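Local structure of clostridium acetobutylicum Q97KL0 (Clostridium acetobutylicum, 1XBF) at residues C42-A47 / R123-F128; I49-N54 / Q112-T117. The protein is of unknown function but belongs to the UPF0047 (YjbQ) family and forms a trimer, with a loop that probably binds an anion. All blocks are in the same frame, centred on the assembly; numbering follows the deposited sequence.

Overall arrangement
From the N terminus, the chain lays down strand 5-10, strand 16-19 and helix 21-31, then runs along strand 37-41 into the loop 42-47 that supplies the first half of contact 1. Strand 47-53 follows directly and supplies the first half of contact 2. Two helices, strand 96-102 and the short strand 105-106 intervene before strand 112-118 returns to close contact 2; strand 124-133 then closes contact 1, so the loop of contact 2 lies wholly within that of contact 1. Contact 2 holds together two strands of the three-stranded sheet, whereas contact 1 ties the connection between the two sheets to a strand of the five-stranded one. F116 links them, its ring packing against A47 and R125.

Contact 1: C42-A47 / R123-F128; sequences CPHTTA and RDRKVF. With SO4 (sulfate ion), chain D.
Hydrogen bonds dominate where T46 meets R125. NH2 of R125 donates to OG1 of T46 at 2.7 Å, nearly in the guanidinium plane and at 160° at the hydrogen. With chi1 at 60°, the T46 hydroxyl sits between its own backbone N and carbonyl carbon, close enough to the sulfate to donate to O3 as well. NH1 of R125 reaches the same sulfate oxygen at 2.9 Å, while NH1 of R123 takes O1. From the loop, T45 grips O2 twice, through its backbone N at 3.1 Å and through OG1 at 2.7 Å. NH1 of R125 lies over the R123 guanidinium; R125 also pairs with E118, R123 with D120. Such a gathering of arginines, hydroxyls and backbone N-H groups is an anion-binding site built between the loop after strand 37-41 and the start of strand 124-133. The sulfate probably came from the crystallisation liquor, but its place is consistent with a pocket for a natural anion.

Apolar and CH-pi contacts continue the interface along the strand. R125, its chain bent, lays CD over one face of the H44 imidazole, 3.7 Å from its centroid, with the ring and guanidinium planes 64° apart. Farther along, CG of P43 rests over the F128 ring, 4.0 Å from its centroid. K107 of the second subunit makes a cation-pi contact with F128.

Contact 2: I49-N54 / Q112-T117; sequences ITINEN and QGIYFT
Strands 49-53 and 112-117 form an antiparallel pair in the three-stranded sheet, where 112-118 is the central strand and 47-53 lies at one edge within the chain. T50 with Y115 and N52 with G113 are the hydrogen-bonded pairs, each joined by two backbone bonds, and the non-hydrogen-bonded pairs I49-F116 and I51-I114 alternate with them. I49, I51, I114 and F116 project to one face of the sheet, where CG2 of I49 meets CG2 of I114 at 4.0 Å and I99 of strand 96-102 packs on I51 and I114. On the other face, CG2 of T50 touches CG2 of T117 at 3.6 Å, while OG1 of T50 bonds to S91 of the third subunit.

At G113, which has no side chain, ND2 of N54 comes within 3.2 Å of CA. Y115 turns back over the neighbouring strand, its CG anti to its carbonyl carbon (chi1 -70°), and its OH donates to the backbone O of E53; the modelled 2.5 Å is doubtfully short. That acceptor lies in the ring plane, at the edge. The phenol therefore probably satisfies the E53 carbonyl at the strand's end and helps set the direction of its buried ring.

Contact 1: C42-A47 / R123-F128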
ATOM      1  N   CYS A  42      -8.393   6.919  -1.972  1.00 24.36           N
ATOM      2  CA  CYS A  42      -9.750   6.404  -2.109  1.00 24.92           C
ATOM      3  C   CYS A  42     -10.435   6.488  -0.750  1.00 25.39           C
ATOM      4  O   CYS A  42     -10.051   5.793   0.195  1.00 26.77           O
ATOM      5  CB  CYS A  42      -9.714   4.954  -2.604  1.00 23.03           C
ATOM      6  SG  CYS A  42     -11.314   4.111  -2.627  1.00 24.04           S
ATOM      7  N   PRO A  43     -11.458   7.351  -0.629  1.00 25.96           N
ATOM      8  CA  PRO A  43     -12.190   7.528   0.629  1.00 26.36           C
ATOM      9  C   PRO A  43     -13.233   6.456   0.937  1.00 27.84           C
ATOM     10  O   PRO A  43     -14.100   6.665   1.780  1.00 29.80           O
ATOM     11  CB  PRO A  43     -12.822   8.908   0.454  1.00 25.95           C
ATOM     12  CG  PRO A  43     -13.167   8.918  -0.985  1.00 23.93           C
ATOM     13  CD  PRO A  43     -11.907   8.337  -1.633  1.00 24.78           C
ATOM     14  N   HIS A  44     -13.150   5.308   0.271  1.00 28.12           N
ATOM     15  CA  HIS A  44     -14.114   4.238   0.509  1.00 27.01           C
ATOM     16  C   HIS A  44     -13.472   3.018   1.160  1.00 26.98           C
ATOM     17  O   HIS A  44     -12.297   2.725   0.928  1.00 27.65           O
ATOM     18  CB  HIS A  44     -14.788   3.840  -0.801  1.00 29.21           C
ATOM     19  CG  HIS A  44     -15.365   5.002  -1.550  1.00 31.66           C
ATOM     20  ND1 HIS A  44     -14.606   5.808  -2.370  1.00 32.56           N
ATOM     21  CD2 HIS A  44     -16.612   5.531  -1.553  1.00 32.37           C
ATOM     22  CE1 HIS A  44     -15.358   6.784  -2.845  1.00 33.70           C
ATOM     23  NE2 HIS A  44     -16.580   6.641  -2.364  1.00 34.36           N
ATOM     24  N   THR A  45     -14.249   2.308   1.970  1.00 24.67           N
ATOM     25  CA  THR A  45     -13.754   1.121   2.670  1.00 23.49           C
ATOM     26  C   THR A  45     -14.052  -0.178   1.933  1.00 21.30           C
ATOM     27  O   THR A  45     -13.681  -1.249   2.403  1.00 18.38           O
ATOM     28  CB  THR A  45     -14.354   1.008   4.086  1.00 23.93           C
ATOM     29  OG1 THR A  45     -15.784   0.989   4.001  1.00 26.10           O
ATOM     30  CG2 THR A  45     -13.905   2.175   4.954  1.00 25.39           C
ATOM     31  N   THR A  46     -14.746  -0.081   0.801  1.00 21.80           N
ATOM     32  CA  THR A  46     -15.063  -1.258   0.002  1.00 21.94           C
ATOM     33  C   THR A  46     -14.504  -1.074  -1.405  1.00 22.30           C
ATOM     34  O   THR A  46     -14.991  -1.657  -2.370  1.00 23.48           O
ATOM     35  CB  THR A  46     -16.600  -1.535  -0.051  1.00 21.89           C
ATOM     36  OG1 THR A  46     -17.297  -0.415  -0.621  1.00 22.82           O
ATOM     37  CG2 THR A  46     -17.124  -1.803   1.338  1.00 21.54           C
ATOM     38  N   ALA A  47     -13.463  -0.253  -1.496  1.00 22.24           N
ATOM     39  CA  ALA A  47     -12.772   0.028  -2.744  1.00 21.82           C
ATOM     40  C   ALA A  47     -11.363   0.472  -2.374  1.00 21.53           C
ATOM     41  O   ALA A  47     -11.068   0.716  -1.207  1.00 23.34           O
ATOM     42  CB  ALA A  47     -13.486   1.141  -3.518  1.00 24.08           C
ATOM     43  N   ARG A 123     -21.886   1.869  -7.670  1.00 37.81           N
ATOM     44  CA  ARG A 123     -22.044   2.982  -6.743  1.00 39.03           C
ATOM     45  C   ARG A 123     -21.438   4.257  -7.316  1.00 38.53           C
ATOM     46  O   ARG A 123     -20.711   4.214  -8.304  1.00 38.17           O
ATOM     47  CB  ARG A 123     -21.365   2.659  -5.403  1.00 40.09           C
ATOM     48  CG  ARG A 123     -21.920   1.421  -4.709  1.00 42.97           C
ATOM     49  CD  ARG A 123     -21.172   1.066  -3.433  1.00 44.94           C
ATOM     50  NE  ARG A 123     -21.415   2.009  -2.348  1.00 47.90           N
ATOM     51  CZ  ARG A 123     -20.984   1.835  -1.102  1.00 49.21           C
ATOM     52  NH1 ARG A 123     -21.247   2.747  -0.173  1.00 49.41           N
ATOM     53  NH2 ARG A 123     -20.288   0.750  -0.784  1.00 49.84           N
ATOM     54  N   ASP A 124     -21.764   5.388  -6.700  1.00 39.08           N
ATOM     55  CA  ASP A 124     -21.218   6.677  -7.113  1.00 39.67           C
ATOM     56  C   ASP A 124     -20.035   6.884  -6.175  1.00 36.68           C
ATOM     57  O   ASP A 124     -20.219   7.109  -4.983  1.00 36.22           O
ATOM     58  CB  ASP A 124     -22.249   7.793  -6.915  1.00 41.46           C
ATOM     59  CG  ASP A 124     -23.467   7.628  -7.807  1.00 45.27           C
ATOM     60  OD1 ASP A 124     -23.309   7.678  -9.043  1.00 46.01           O
ATOM     61  OD2 ASP A 124     -24.577   7.438  -7.267  1.00 47.38           O
ATOM     62  N   ARG A 125     -18.826   6.797  -6.713  1.00 34.61           N
ATOM     63  CA  ARG A 125     -17.626   6.926  -5.893  1.00 32.04           C
ATOM     64  C   ARG A 125     -16.850   8.214  -6.109  1.00 31.26           C
ATOM     65  O   ARG A 125     -17.131   8.984  -7.020  1.00 29.95           O
ATOM     66  CB  ARG A 125     -16.695   5.741  -6.161  1.00 29.44           C
ATOM     67  CG  ARG A 125     -17.341   4.368  -6.021  1.00 27.38           C
ATOM     68  CD  ARG A 125     -17.695   4.041  -4.576  1.00 27.08           C
ATOM     69  NE  ARG A 125     -17.585   2.606  -4.331  1.00 27.69           N
ATOM     70  CZ  ARG A 125     -17.734   2.038  -3.141  1.00 27.07           C
ATOM     71  NH1 ARG A 125     -18.010   2.782  -2.079  1.00 28.30           N
ATOM     72  NH2 ARG A 125     -17.579   0.729  -3.004  1.00 27.01           N
ATOM     73  N   LYS A 126     -15.862   8.428  -5.248  1.00 30.78           N
ATOM     74  CA  LYS A 126     -14.999   9.595  -5.316  1.00 31.93           C
ATOM     75  C   LYS A 126     -13.548   9.132  -5.226  1.00 32.05           C
ATOM     76  O   LYS A 126     -13.251   8.044  -4.730  1.00 29.71           O
ATOM     77  CB  LYS A 126     -15.278  10.543  -4.147  1.00 33.63           C
ATOM     78  CG  LYS A 126     -16.616  11.271  -4.190  1.00 37.83           C
ATOM     79  CD  LYS A 126     -16.647  12.299  -5.312  1.00 41.78           C
ATOM     80  CE  LYS A 126     -17.801  13.271  -5.130  1.00 43.30           C
ATOM     81  NZ  LYS A 126     -17.701  13.985  -3.823  1.00 45.34           N
ATOM     82  N   VAL A 127     -12.642   9.963  -5.713  1.00 32.10           N
ATOM     83  CA  VAL A 127     -11.232   9.651  -5.634  1.00 31.82           C
ATOM     84  C   VAL A 127     -10.553  10.997  -5.462  1.00 32.01           C
ATOM     85  O   VAL A 127     -10.857  11.945  -6.190  1.00 30.15           O
ATOM     86  CB  VAL A 127     -10.728   8.921  -6.911  1.00 32.62           C
ATOM     87  CG1 VAL A 127     -10.758   9.853  -8.110  1.00 31.36           C
ATOM     88  CG2 VAL A 127      -9.324   8.378  -6.677  1.00 34.34           C
ATOM     89  N   PHE A 128      -9.673  11.101  -4.469  1.00 30.66           N
ATOM     90  CA  PHE A 128      -8.972  12.353  -4.223  1.00 30.59           C
ATOM     91  C   PHE A 128      -7.576  12.300  -4.821  1.00 32.28           C
ATOM     92  O   PHE A 128      -6.893  11.276  -4.737  1.00 31.28           O
ATOM     93  CB  PHE A 128      -8.836  12.638  -2.725  1.00 29.51           C
ATOM     94  CG  PHE A 128     -10.109  12.495  -1.945  1.00 28.09           C
ATOM     95  CD1 PHE A 128     -11.343  12.757  -2.528  1.00 29.32           C
ATOM     96  CD2 PHE A 128     -10.064  12.149  -0.598  1.00 29.39           C
ATOM     97  CE1 PHE A 128     -12.518  12.680  -1.778  1.00 30.48           C
ATOM     98  CE2 PHE A 128     -11.228  12.069   0.165  1.00 29.82           C
ATOM     99  CZ  PHE A 128     -12.461  12.335  -0.425  1.00 31.20           C
TER
HETATM  100  S   SO4 D 201     -17.818   3.207   1.624  1.00 30.44           S
HETATM  101  O1  SO4 D 201     -19.208   2.797   1.875  1.00 33.00           O
HETATM  102  O2  SO4 D 201     -17.056   3.130   2.883  1.00 30.52           O
HETATM  103  O3  SO4 D 201     -17.222   2.305   0.619  1.00 31.60           O
HETATM  104  O4  SO4 D 201     -17.790   4.584   1.108  1.00 30.42           O

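Contact 2: I49-N54 / Q112-T117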
ATOM      1  N   ILE A  49      -7.150   1.614  -4.298  1.00 18.29           N
ATOM      2  CA  ILE A  49      -6.361   2.045  -5.439  1.00 16.15           C
ATOM      3  C   ILE A  49      -5.189   1.071  -5.614  1.00 14.60           C
ATOM      4  O   ILE A  49      -4.598   0.641  -4.635  1.00 15.50           O
ATOM      5  CB  ILE A  49      -5.716   3.435  -5.189  1.00 18.57           C
ATOM      6  CG1 ILE A  49      -6.775   4.479  -4.795  1.00 18.50           C
ATOM      7  CG2 ILE A  49      -4.951   3.869  -6.426  1.00 16.52           C
ATOM      8  CD1 ILE A  49      -7.693   4.893  -5.933  1.00 19.18           C
ATOM      9  N   THR A  50      -4.868   0.708  -6.847  1.00 14.83           N
ATOM     10  CA  THR A  50      -3.693  -0.128  -7.087  1.00 17.89           C
ATOM     11  C   THR A  50      -3.108   0.305  -8.407  1.00 18.60           C
ATOM     12  O   THR A  50      -3.769   0.992  -9.198  1.00 21.24           O
ATOM     13  CB  THR A  50      -3.984  -1.657  -7.157  1.00 18.88           C
ATOM     14  OG1 THR A  50      -2.736  -2.374  -7.090  1.00 18.73           O
ATOM     15  CG2 THR A  50      -4.686  -2.024  -8.460  1.00 15.23           C
ATOM     16  N   ILE A  51      -1.863  -0.083  -8.642  1.00 18.61           N
ATOM     17  CA  ILE A  51      -1.190   0.245  -9.882  1.00 17.05           C
ATOM     18  C   ILE A  51      -0.801  -1.089 -10.497  1.00 18.19           C
ATOM     19  O   ILE A  51      -0.155  -1.910  -9.838  1.00 18.68           O
ATOM     20  CB  ILE A  51       0.070   1.094  -9.620  1.00 18.45           C
ATOM     21  CG1 ILE A  51      -0.325   2.411  -8.932  1.00 20.03           C
ATOM     22  CG2 ILE A  51       0.795   1.352 -10.916  1.00 20.99           C
ATOM     23  CD1 ILE A  51       0.846   3.363  -8.673  1.00 17.88           C
ATOM     24  N   ASN A  52      -1.213  -1.327 -11.738  1.00 14.87           N
ATOM     25  CA  ASN A  52      -0.878  -2.580 -12.402  1.00 18.44           C
ATOM     26  C   ASN A  52      -0.974  -2.451 -13.920  1.00 19.59           C
ATOM     27  O   ASN A  52      -1.082  -1.332 -14.446  1.00 21.48           O
ATOM     28  CB  ASN A  52      -1.773  -3.719 -11.892  1.00 15.99           C
ATOM     29  CG  ASN A  52      -1.047  -5.060 -11.869  1.00 18.71           C
ATOM     30  OD1 ASN A  52      -0.657  -5.593 -12.914  1.00 16.77           O
ATOM     31  ND2 ASN A  52      -0.847  -5.603 -10.672  1.00 16.50           N
ATOM     32  N   GLU A  53      -0.939  -3.587 -14.616  1.00 19.05           N
ATOM     33  CA  GLU A  53      -0.970  -3.600 -16.078  1.00 22.35           C
ATOM     34  C   GLU A  53      -2.133  -2.834 -16.697  1.00 22.09           C
ATOM     35  O   GLU A  53      -3.291  -3.088 -16.387  1.00 19.51           O
ATOM     36  CB  GLU A  53      -0.970  -5.040 -16.603  1.00 25.58           C
ATOM     37  CG  GLU A  53      -0.958  -5.130 -18.137  1.00 32.32           C
ATOM     38  CD  GLU A  53       0.344  -5.686 -18.700  1.00 33.77           C
ATOM     39  OE1 GLU A  53       1.434  -5.242 -18.280  1.00 36.25           O
ATOM     40  OE2 GLU A  53       0.278  -6.566 -19.580  1.00 38.89           O
ATOM     41  N   ASN A  54      -1.792  -1.926 -17.605  1.00 24.80           N
ATOM     42  CA  ASN A  54      -2.738  -1.061 -18.307  1.00 30.78           C
ATOM     43  C   ASN A  54      -3.164  -1.629 -19.670  1.00 32.18           C
ATOM     44  O   ASN A  54      -4.137  -1.172 -20.263  1.00 33.00           O
ATOM     45  CB  ASN A  54      -2.083   0.316 -18.531  1.00 32.51           C
ATOM     46  CG  ASN A  54      -3.099   1.432 -18.677  1.00 37.21           C
ATOM     47  OD1 ASN A  54      -4.123   1.270 -19.341  1.00 40.60           O
ATOM     48  ND2 ASN A  54      -2.814   2.580 -18.066  1.00 39.16           N
ATOM     49  N   GLN A 112       1.979   0.617 -17.105  1.00 32.74           N
ATOM     50  CA  GLN A 112       1.622   0.661 -15.703  1.00 30.40           C
ATOM     51  C   GLN A 112       0.534   1.713 -15.556  1.00 28.84           C
ATOM     52  O   GLN A 112       0.788   2.898 -15.737  1.00 30.99           O
ATOM     53  CB  GLN A 112       2.854   1.040 -14.872  1.00 29.73           C
ATOM     54  CG  GLN A 112       2.694   0.855 -13.378  1.00 25.87           C
ATOM     55  CD  GLN A 112       3.974   1.161 -12.611  1.00 24.43           C
ATOM     56  OE1 GLN A 112       4.641   2.159 -12.876  1.00 20.77           O
ATOM     57  NE2 GLN A 112       4.310   0.311 -11.646  1.00 19.99           N
ATOM     58  N   GLY A 113      -0.685   1.274 -15.252  1.00 27.24           N
ATOM     59  CA  GLY A 113      -1.784   2.209 -15.083  1.00 23.68           C
ATOM     60  C   GLY A 113      -2.284   2.281 -13.653  1.00 22.56           C
ATOM     61  O   GLY A 113      -2.053   1.368 -12.847  1.00 20.86           O
ATOM     62  N   ILE A 114      -2.968   3.373 -13.324  1.00 20.97           N
ATOM     63  CA  ILE A 114      -3.515   3.562 -11.983  1.00 20.33           C
ATOM     64  C   ILE A 114      -4.990   3.168 -11.996  1.00 20.61           C
ATOM     65  O   ILE A 114      -5.780   3.702 -12.785  1.00 19.68           O
ATOM     66  CB  ILE A 114      -3.403   5.035 -11.526  1.00 24.37           C
ATOM     67  CG1 ILE A 114      -1.952   5.504 -11.633  1.00 23.95           C
ATOM     68  CG2 ILE A 114      -3.900   5.164 -10.087  1.00 22.68           C
ATOM     69  CD1 ILE A 114      -1.775   7.014 -11.523  1.00 27.05           C
ATOM     70  N   TYR A 115      -5.357   2.250 -11.103  1.00 19.71           N
ATOM     71  CA  TYR A 115      -6.728   1.738 -11.019  1.00 18.81           C
ATOM     72  C   TYR A 115      -7.498   2.024  -9.751  1.00 19.70           C
ATOM     73  O   TYR A 115      -6.937   2.043  -8.658  1.00 17.77           O
ATOM     74  CB  TYR A 115      -6.734   0.216 -11.167  1.00 19.19           C
ATOM     75  CG  TYR A 115      -6.402  -0.309 -12.535  1.00 20.58           C
ATOM     76  CD1 TYR A 115      -7.342  -0.274 -13.567  1.00 20.46           C
ATOM     77  CD2 TYR A 115      -5.158  -0.882 -12.794  1.00 20.38           C
ATOM     78  CE1 TYR A 115      -7.045  -0.807 -14.827  1.00 20.18           C
ATOM     79  CE2 TYR A 115      -4.855  -1.416 -14.049  1.00 19.82           C
ATOM     80  CZ  TYR A 115      -5.795  -1.376 -15.053  1.00 18.94           C
ATOM     81  OH  TYR A 115      -5.471  -1.900 -16.281  1.00 16.09           O
ATOM     82  N   PHE A 116      -8.802   2.233  -9.915  1.00 20.12           N
ATOM     83  CA  PHE A 116      -9.708   2.397  -8.797  1.00 19.58           C
ATOM     84  C   PHE A 116     -10.249   0.969  -8.746  1.00 20.82           C
ATOM     85  O   PHE A 116     -10.820   0.502  -9.730  1.00 24.04           O
ATOM     86  CB  PHE A 116     -10.850   3.362  -9.138  1.00 20.14           C
ATOM     87  CG  PHE A 116     -11.861   3.509  -8.037  1.00 19.87           C
ATOM     88  CD1 PHE A 116     -12.891   2.587  -7.882  1.00 22.21           C
ATOM     89  CD2 PHE A 116     -11.769   4.564  -7.134  1.00 21.50           C
ATOM     90  CE1 PHE A 116     -13.814   2.718  -6.839  1.00 20.41           C
ATOM     91  CE2 PHE A 116     -12.682   4.703  -6.096  1.00 19.06           C
ATOM     92  CZ  PHE A 116     -13.703   3.784  -5.946  1.00 19.75           C
ATOM     93  N   THR A 117     -10.061   0.271  -7.633  1.00 18.62           N
ATOM     94  CA  THR A 117     -10.532  -1.101  -7.531  1.00 18.48           C
ATOM     95  C   THR A 117     -11.856  -1.186  -6.776  1.00 18.36           C
ATOM     96  O   THR A 117     -11.897  -1.067  -5.556  1.00 17.58           O
ATOM     97  CB  THR A 117      -9.490  -1.984  -6.820  1.00 17.15           C
ATOM     98  OG1 THR A 117      -9.305  -1.528  -5.472  1.00 15.56           O
ATOM     99  CG2 THR A 117      -8.155  -1.911  -7.552  1.00 18.41           C
TER
HETATM  100  O   HOH W   1       2.462  -1.926 -10.934  1.00 20.02           O